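Beta-galactosidase (Bacillus circulans subsp. alkalophilus, PDB 3TTY) catalyses the hydrolysis of terminal beta-D-galactose residues from beta-galactosides, binding galactose in a TIM-barrel domain of the glycoside hydrolase type. Local coordinates at residues R323-L329 and A666-M670; E473-G479 and F577-Q581. One frame throughout, in Å; residues are numbered along the deposited sequence.

Contact 1. Residues R323-L329 and A666-M670; sequences RPGVMRL and ARGVM
Arg667 runs its bent side chain along the loop and first turn that start helix 326-336, and Val326 rides over one face of its guanidinium. Val326 CG2 sits 3.6 Å from Arg667 CG and lies over the guanidinium face toward its rim, near NE. A bend at chi2 of Arg667 (74°) turns the chain along the other segment, where it lies beside Arg323 and points the same way. Arg667 NH1 lies 3.8 Å from the Arg323 CB methylene, while the two guanidinium planes stand 64° apart. Packing is close at Gly325, the N-cap: at its positive phi a side chain would run into the preceding carbonyl O, and would also press on Arg667 CB. Farther along the same helix, Leu329 CG rests 3.6 Å from Arg667 O, and Leu329 CD2 meets Val669 CG2 at 3.9 Å.

On the looser side the polar links across the contact are made by water. One molecule donates to Pro324 O at 2.6 Å and accepts from Arg667 NH1. A second donates to both Gly325 O and Arg667 O, the latter at 2.7 Å, and accepts from Arg328 NH1 in the guanidinium plane. Arg328 reaches this water with an extended chain, CG anti to the backbone N (chi1 179°); NH1 also gives to a third water, 3.0 Å away, which accepts from Val669 N as well. Arg328 NH2 is salt-bridged to Glu382, whereas the Arg323 head pairs with Asp518 and Asp564 of a second subunit.

Helix 326-336, the barrel helix between strands 303-307 and 339-344, is flanked by helix 371-386, and the other segment leads into strand 669-674, the middle strand of the five-stranded C-terminal sheet.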
ATOM      1  N   ARG A 323     -18.620  23.162 -12.569  1.00 24.50           N
ATOM      2  CA  ARG A 323     -18.573  24.395 -13.348  1.00 21.50           C
ATOM      3  C   ARG A 323     -19.990  24.905 -13.598  1.00 24.43           C
ATOM      4  O   ARG A 323     -20.963  24.157 -13.480  1.00 22.08           O
ATOM      5  CB  ARG A 323     -17.857  24.199 -14.702  1.00 23.50           C
ATOM      6  CG  ARG A 323     -16.573  23.390 -14.701  1.00 25.02           C
ATOM      7  CD  ARG A 323     -15.357  24.079 -14.118  1.00 23.00           C
ATOM      8  NE  ARG A 323     -15.095  23.575 -12.778  1.00 29.46           N
ATOM      9  CZ  ARG A 323     -13.915  23.595 -12.161  1.00 26.01           C
ATOM     10  NH1 ARG A 323     -12.845  24.089 -12.756  1.00 23.09           N
ATOM     11  NH2 ARG A 323     -13.810  23.105 -10.930  1.00 26.85           N
ATOM     12  N   PRO A 324     -20.114  26.193 -13.953  1.00 24.45           N
ATOM     13  CA  PRO A 324     -21.423  26.806 -14.190  1.00 24.65           C
ATOM     14  C   PRO A 324     -22.328  25.947 -15.071  1.00 22.40           C
ATOM     15  O   PRO A 324     -21.907  25.538 -16.146  1.00 23.49           O
ATOM     16  CB  PRO A 324     -21.061  28.109 -14.915  1.00 24.35           C
ATOM     17  CG  PRO A 324     -19.732  28.468 -14.363  1.00 23.18           C
ATOM     18  CD  PRO A 324     -19.015  27.165 -14.099  1.00 24.01           C
ATOM     19  N   GLY A 325     -23.554  25.694 -14.616  1.00 20.23           N
ATOM     20  CA  GLY A 325     -24.515  24.923 -15.379  1.00 21.40           C
ATOM     21  C   GLY A 325     -24.395  23.409 -15.202  1.00 25.32           C
ATOM     22  O   GLY A 325     -25.300  22.663 -15.582  1.00 20.81           O
ATOM     23  N   VAL A 326     -23.289  22.947 -14.622  1.00 20.88           N
ATOM     24  CA  VAL A 326     -23.063  21.509 -14.531  1.00 23.79           C
ATOM     25  C   VAL A 326     -23.992  20.862 -13.515  1.00 20.65           C
ATOM     26  O   VAL A 326     -24.512  19.777 -13.752  1.00 20.08           O
ATOM     27  CB  VAL A 326     -21.588  21.164 -14.268  1.00 20.96           C
ATOM     28  CG1 VAL A 326     -21.431  19.701 -13.868  1.00 22.80           C
ATOM     29  CG2 VAL A 326     -20.769  21.462 -15.512  1.00 22.78           C
ATOM     30  N   MET A 327     -24.217  21.539 -12.400  1.00 20.10           N
ATOM     31  CA  MET A 327     -25.162  21.046 -11.405  1.00 22.64           C
ATOM     32  C   MET A 327     -26.518  20.803 -12.065  1.00 23.09           C
ATOM     33  O   MET A 327     -27.176  19.782 -11.820  1.00 24.75           O
ATOM     34  CB  MET A 327     -25.273  22.038 -10.237  1.00 21.46           C
ATOM     35  CG  MET A 327     -26.145  21.580  -9.063  1.00 20.31           C
ATOM     36  SD  MET A 327     -27.919  21.653  -9.406  1.00 18.97           S
ATOM     37  CE  MET A 327     -28.111  23.418  -9.674  1.00 23.36           C
ATOM     38  N   ARG A 328     -26.920  21.730 -12.929  1.00 23.29           N
ATOM     39  CA  ARG A 328     -28.188  21.616 -13.656  1.00 24.61           C
ATOM     40  C   ARG A 328     -28.162  20.472 -14.677  1.00 22.35           C
ATOM     41  O   ARG A 328     -29.106  19.691 -14.768  1.00 20.99           O
ATOM     42  CB  ARG A 328     -28.504  22.935 -14.352  1.00 24.30           C
ATOM     43  CG  ARG A 328     -29.785  22.957 -15.153  1.00 21.20           C
ATOM     44  CD  ARG A 328     -30.018  24.385 -15.601  1.00 25.69           C
ATOM     45  NE  ARG A 328     -31.178  24.556 -16.465  1.00 25.06           N
ATOM     46  CZ  ARG A 328     -31.136  24.463 -17.791  1.00 28.05           C
ATOM     47  NH1 ARG A 328     -29.995  24.178 -18.402  1.00 20.20           N
ATOM     48  NH2 ARG A 328     -32.237  24.648 -18.507  1.00 28.13           N
ATOM     49  N   LEU A 329     -27.074  20.392 -15.442  1.00 22.36           N
ATOM     50  CA  LEU A 329     -26.851  19.307 -16.400  1.00 28.40           C
ATOM     51  C   LEU A 329     -27.069  17.942 -15.750  1.00 22.55           C
ATOM     52  O   LEU A 329     -27.857  17.131 -16.226  1.00 20.09           O
ATOM     53  CB  LEU A 329     -25.417  19.365 -16.927  1.00 22.34           C
ATOM     54  CG  LEU A 329     -25.100  19.106 -18.401  1.00 29.91           C
ATOM     55  CD1 LEU A 329     -23.695  18.544 -18.525  1.00 26.70           C
ATOM     56  CD2 LEU A 329     -26.102  18.190 -19.083  1.00 28.51           C
ATOM     57  N   ALA A 666     -23.366  25.313 -24.361  1.00 29.30           N
ATOM     58  CA  ALA A 666     -22.497  24.570 -23.463  1.00 32.15           C
ATOM     59  C   ALA A 666     -23.283  24.194 -22.213  1.00 26.53           C
ATOM     60  O   ALA A 666     -24.027  25.008 -21.683  1.00 27.01           O
ATOM     61  CB  ALA A 666     -21.267  25.413 -23.084  1.00 33.53           C
ATOM     62  N   ARG A 667     -23.115  22.957 -21.749  1.00 30.77           N
ATOM     63  CA  ARG A 667     -23.788  22.468 -20.544  1.00 28.52           C
ATOM     64  C   ARG A 667     -25.307  22.514 -20.642  1.00 30.59           C
ATOM     65  O   ARG A 667     -26.001  22.375 -19.633  1.00 30.37           O
ATOM     66  CB  ARG A 667     -23.345  23.269 -19.321  1.00 30.62           C
ATOM     67  CG  ARG A 667     -22.086  22.754 -18.660  1.00 34.01           C
ATOM     68  CD  ARG A 667     -20.833  23.068 -19.451  1.00 30.88           C
ATOM     69  NE  ARG A 667     -19.753  22.168 -19.052  1.00 31.14           N
ATOM     70  CZ  ARG A 667     -18.561  22.552 -18.609  1.00 28.29           C
ATOM     71  NH1 ARG A 667     -18.255  23.838 -18.512  1.00 30.46           N
ATOM     72  NH2 ARG A 667     -17.668  21.632 -18.272  1.00 36.36           N
ATOM     73  N   GLY A 668     -25.820  22.701 -21.852  1.00 25.92           N
ATOM     74  CA  GLY A 668     -27.235  22.973 -22.035  1.00 28.14           C
ATOM     75  C   GLY A 668     -28.114  21.744 -21.921  1.00 27.31           C
ATOM     76  O   GLY A 668     -27.642  20.619 -22.052  1.00 25.34           O
ATOM     77  N   VAL A 669     -29.398  21.969 -21.672  1.00 23.88           N
ATOM     78  CA  VAL A 669     -30.376  20.892 -21.604  1.00 27.62           C
ATOM     79  C   VAL A 669     -31.632  21.335 -22.341  1.00 30.36           C
ATOM     80  O   VAL A 669     -32.122  22.444 -22.129  1.00 23.91           O
ATOM     81  CB  VAL A 669     -30.755  20.544 -20.135  1.00 23.11           C
ATOM     82  CG1 VAL A 669     -31.884  19.526 -20.085  1.00 20.79           C
ATOM     83  CG2 VAL A 669     -29.543  20.038 -19.368  1.00 25.82           C
ATOM     84  N   MET A 670     -32.137  20.468 -23.214  1.00 27.94           N
ATOM     85  CA  MET A 670     -33.426  20.675 -23.847  1.00 24.43           C
ATOM     86  C   MET A 670     -34.251  19.430 -23.582  1.00 29.59           C
ATOM     87  O   MET A 670     -33.717  18.327 -23.482  1.00 25.57           O
ATOM     88  CB  MET A 670     -33.267  20.882 -25.356  1.00 29.08           C
ATOM     89  CG  MET A 670     -32.202  21.917 -25.747  1.00 33.90           C
ATOM     90  SD  MET A 670     -31.872  22.000 -27.523  1.00 37.96           S
ATOM     91  CE  MET A 670     -33.505  22.411 -28.127  1.00 34.17           C
TER
HETATM   92  O   HOH W   1     -20.120  26.002 -18.013  1.00 35.85           O
HETATM   93  O   HOH W   2     -27.288  23.534 -17.563  1.00 25.52           O
HETATM   94  O   HOH W   3     -29.990  25.040 -21.301  1.00 20.28           O

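Contact 2. Residues E473-G479 and F577-Q581; sequences ERFVAQG and FGNGQ
Phe577 presents a ring edge to the last turn of helix 468-477, CE2 lying 3.7 Å from Glu473 O, with Ala477 N also near the ring plane at the edge. Glu473 CG adds an aliphatic touch at Phe577 CZ, 3.9 Å away. Deeper in, Val476 CG1 is 3.8 Å from Phe577 CB and packs against the backbone of Gln581. Beside these, Asn579 N donates to Ala477 O at 3.0 Å, from above the carbonyl plane, with a fairly straight N-H...O angle of 157°. Two CA-H...O contacts run in opposite directions: Gly580 CA to Val476 O, 2.9 Å, and Ala477 CA to Phe577 O, 3.4 Å.

The next shell sets these groups. A type II' turn from Phe577 to Gly580 carries Asn579 N to the helix, and Phe577 holds CG anti to its own N (chi1 -170°), bringing the ring over to Glu473. Gly479 ends the helix in a Schellman motif; a CB on Gly578 would strike Ala477 CA and one on Gly580 would strike Val476 O. Val509 of helix 507-510 touches both Glu473 and Phe577. With an alanine in place of Phe577, the Glu473 methylenes and Val509 would probably lose their aromatic partner and a gap would open beside the helix.

Docking thus rests on main-chain groups and apolar packing, and close approach of the glycine backbones counts more than any polar side chain.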
ATOM      1  N   GLU A 473     -32.554 -18.788 -24.361  1.00 21.19           N
ATOM      2  CA  GLU A 473     -32.904 -19.630 -25.497  1.00 21.39           C
ATOM      3  C   GLU A 473     -34.302 -19.279 -25.999  1.00 24.15           C
ATOM      4  O   GLU A 473     -34.522 -19.102 -27.197  1.00 20.48           O
ATOM      5  CB  GLU A 473     -32.825 -21.107 -25.129  1.00 28.45           C
ATOM      6  CG  GLU A 473     -31.417 -21.678 -25.165  1.00 23.92           C
ATOM      7  CD  GLU A 473     -31.287 -22.957 -24.351  1.00 34.24           C
ATOM      8  OE1 GLU A 473     -32.289 -23.378 -23.730  1.00 37.67           O
ATOM      9  OE2 GLU A 473     -30.180 -23.541 -24.328  1.00 34.40           O
ATOM     10  N   ARG A 474     -35.252 -19.148 -25.084  1.00 21.70           N
ATOM     11  CA  ARG A 474     -36.605 -18.776 -25.489  1.00 28.77           C
ATOM     12  C   ARG A 474     -36.676 -17.373 -26.123  1.00 27.32           C
ATOM     13  O   ARG A 474     -37.343 -17.179 -27.141  1.00 24.27           O
ATOM     14  CB  ARG A 474     -37.571 -18.895 -24.318  1.00 28.36           C
ATOM     15  CG  ARG A 474     -39.021 -18.824 -24.716  1.00 41.23           C
ATOM     16  CD  ARG A 474     -39.889 -19.432 -23.636  1.00 51.52           C
ATOM     17  NE  ARG A 474     -39.442 -20.785 -23.308  1.00 60.70           N
ATOM     18  CZ  ARG A 474     -38.820 -21.117 -22.180  1.00 63.99           C
ATOM     19  NH1 ARG A 474     -38.577 -20.189 -21.253  1.00 51.79           N
ATOM     20  NH2 ARG A 474     -38.453 -22.383 -21.976  1.00 55.51           N
ATOM     21  N   PHE A 475     -35.979 -16.409 -25.523  1.00 26.47           N
ATOM     22  CA  PHE A 475     -35.878 -15.051 -26.075  1.00 23.75           C
ATOM     23  C   PHE A 475     -35.303 -15.060 -27.491  1.00 20.95           C
ATOM     24  O   PHE A 475     -35.873 -14.466 -28.412  1.00 25.63           O
ATOM     25  CB  PHE A 475     -35.025 -14.161 -25.164  1.00 23.86           C
ATOM     26  CG  PHE A 475     -34.575 -12.872 -25.807  1.00 25.50           C
ATOM     27  CD1 PHE A 475     -35.458 -11.811 -25.966  1.00 22.92           C
ATOM     28  CD2 PHE A 475     -33.259 -12.712 -26.229  1.00 24.50           C
ATOM     29  CE1 PHE A 475     -35.040 -10.619 -26.557  1.00 23.23           C
ATOM     30  CE2 PHE A 475     -32.836 -11.523 -26.815  1.00 22.47           C
ATOM     31  CZ  PHE A 475     -33.732 -10.480 -26.979  1.00 22.07           C
ATOM     32  N   VAL A 476     -34.189 -15.756 -27.671  1.00 21.38           N
ATOM     33  CA  VAL A 476     -33.521 -15.792 -28.964  1.00 22.75           C
ATOM     34  C   VAL A 476     -34.335 -16.547 -30.021  1.00 24.85           C
ATOM     35  O   VAL A 476     -34.447 -16.099 -31.159  1.00 25.80           O
ATOM     36  CB  VAL A 476     -32.113 -16.401 -28.858  1.00 22.32           C
ATOM     37  CG1 VAL A 476     -31.467 -16.503 -30.233  1.00 16.70           C
ATOM     38  CG2 VAL A 476     -31.245 -15.578 -27.898  1.00 18.80           C
ATOM     39  N   ALA A 477     -34.907 -17.685 -29.645  1.00 20.65           N
ATOM     40  CA  ALA A 477     -35.689 -18.481 -30.585  1.00 24.00           C
ATOM     41  C   ALA A 477     -36.918 -17.723 -31.092  1.00 27.97           C
ATOM     42  O   ALA A 477     -37.353 -17.929 -32.232  1.00 24.77           O
ATOM     43  CB  ALA A 477     -36.107 -19.807 -29.952  1.00 25.85           C
ATOM     44  N   GLN A 478     -37.470 -16.847 -30.250  1.00 24.76           N
ATOM     45  CA  GLN A 478     -38.637 -16.063 -30.639  1.00 27.20           C
ATOM     46  C   GLN A 478     -38.269 -14.888 -31.530  1.00 26.77           C
ATOM     47  O   GLN A 478     -39.146 -14.181 -32.019  1.00 30.50           O
ATOM     48  CB  GLN A 478     -39.418 -15.575 -29.417  1.00 31.61           C
ATOM     49  CG  GLN A 478     -40.133 -16.688 -28.652  1.00 41.33           C
ATOM     50  CD  GLN A 478     -41.208 -16.159 -27.711  1.00 55.60           C
ATOM     51  OE1 GLN A 478     -40.948 -15.895 -26.533  1.00 52.91           O
ATOM     52  NE2 GLN A 478     -42.427 -15.999 -28.232  1.00 60.28           N
ATOM     53  N   GLY A 479     -36.977 -14.675 -31.736  1.00 23.31           N
ATOM     54  CA  GLY A 479     -36.536 -13.658 -32.671  1.00 27.25           C
ATOM     55  C   GLY A 479     -35.582 -12.598 -32.140  1.00 27.21           C
ATOM     56  O   GLY A 479     -35.142 -11.730 -32.897  1.00 23.43           O
ATOM     57  N   PHE A 577     -30.560 -19.085 -34.372  1.00 19.50           N
ATOM     58  CA  PHE A 577     -31.167 -19.952 -33.382  1.00 21.61           C
ATOM     59  C   PHE A 577     -32.651 -19.633 -33.352  1.00 22.57           C
ATOM     60  O   PHE A 577     -33.065 -18.635 -32.770  1.00 23.25           O
ATOM     61  CB  PHE A 577     -30.498 -19.713 -32.014  1.00 19.61           C
ATOM     62  CG  PHE A 577     -30.877 -20.708 -30.949  1.00 20.37           C
ATOM     63  CD1 PHE A 577     -30.159 -21.878 -30.786  1.00 22.32           C
ATOM     64  CD2 PHE A 577     -31.934 -20.455 -30.081  1.00 24.18           C
ATOM     65  CE1 PHE A 577     -30.501 -22.803 -29.797  1.00 25.85           C
ATOM     66  CE2 PHE A 577     -32.281 -21.372 -29.090  1.00 24.23           C
ATOM     67  CZ  PHE A 577     -31.554 -22.547 -28.948  1.00 25.44           C
ATOM     68  N   GLY A 578     -33.455 -20.479 -33.990  1.00 25.73           N
ATOM     69  CA  GLY A 578     -34.848 -20.153 -34.224  1.00 20.00           C
ATOM     70  C   GLY A 578     -34.899 -18.909 -35.097  1.00 23.91           C
ATOM     71  O   GLY A 578     -34.101 -18.763 -36.018  1.00 19.98           O
ATOM     72  N   ASN A 579     -35.826 -18.001 -34.805  1.00 24.16           N
ATOM     73  CA  ASN A 579     -35.916 -16.748 -35.552  1.00 27.30           C
ATOM     74  C   ASN A 579     -34.904 -15.673 -35.125  1.00 26.79           C
ATOM     75  O   ASN A 579     -34.800 -14.635 -35.769  1.00 28.62           O
ATOM     76  CB  ASN A 579     -37.341 -16.201 -35.499  1.00 25.21           C
ATOM     77  CG  ASN A 579     -38.348 -17.154 -36.130  1.00 37.63           C
ATOM     78  OD1 ASN A 579     -39.287 -17.620 -35.474  1.00 39.56           O
ATOM     79  ND2 ASN A 579     -38.151 -17.452 -37.411  1.00 37.85           N
ATOM     80  N   GLY A 580     -34.156 -15.939 -34.056  1.00 25.15           N
ATOM     81  CA  GLY A 580     -33.177 -14.998 -33.524  1.00 21.36           C
ATOM     82  C   GLY A 580     -31.724 -15.304 -33.849  1.00 22.95           C
ATOM     83  O   GLY A 580     -31.433 -16.144 -34.701  1.00 24.09           O
ATOM     84  N   GLN A 581     -30.814 -14.623 -33.157  1.00 21.20           N
ATOM     85  CA  GLN A 581     -29.381 -14.642 -33.455  1.00 21.49           C
ATOM     86  C   GLN A 581     -28.644 -14.469 -32.150  1.00 20.19           C
ATOM     87  O   GLN A 581     -29.104 -13.734 -31.277  1.00 21.41           O
ATOM     88  CB  GLN A 581     -28.976 -13.411 -34.276  1.00 26.33           C
ATOM     89  CG  GLN A 581     -29.615 -13.238 -35.608  1.00 30.40           C
ATOM     90  CD  GLN A 581     -31.051 -12.806 -35.537  1.00 23.75           C
ATOM     91  OE1 GLN A 581     -31.905 -13.430 -36.147  1.00 29.86           O
ATOM     92  NE2 GLN A 581     -31.327 -11.727 -34.818  1.00 19.85           N
TER

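Overall arrangement
Contact 2 is nested along the chain inside the long loop that contact 1 closes, yet the two are separate: their centres lie 43 Å apart and their nearest atoms about 29 Å. Contact 1 joins the TIM barrel to the C-terminal domain, whereas contact 2 lies wholly within the trimerisation domain, where strand 580-585 pairs with strand 481-485 just after helix 468-477. Neither contact includes a residue of the galactose pocket. Contact 1 is the one tied to it by sequence: Glu307, Gln313 and Trp315 precede its helix and Phe345 follows strand 339-344. A second subunit reaches contact 1 at Arg323 and Pro324, while no other subunit touches contact 2.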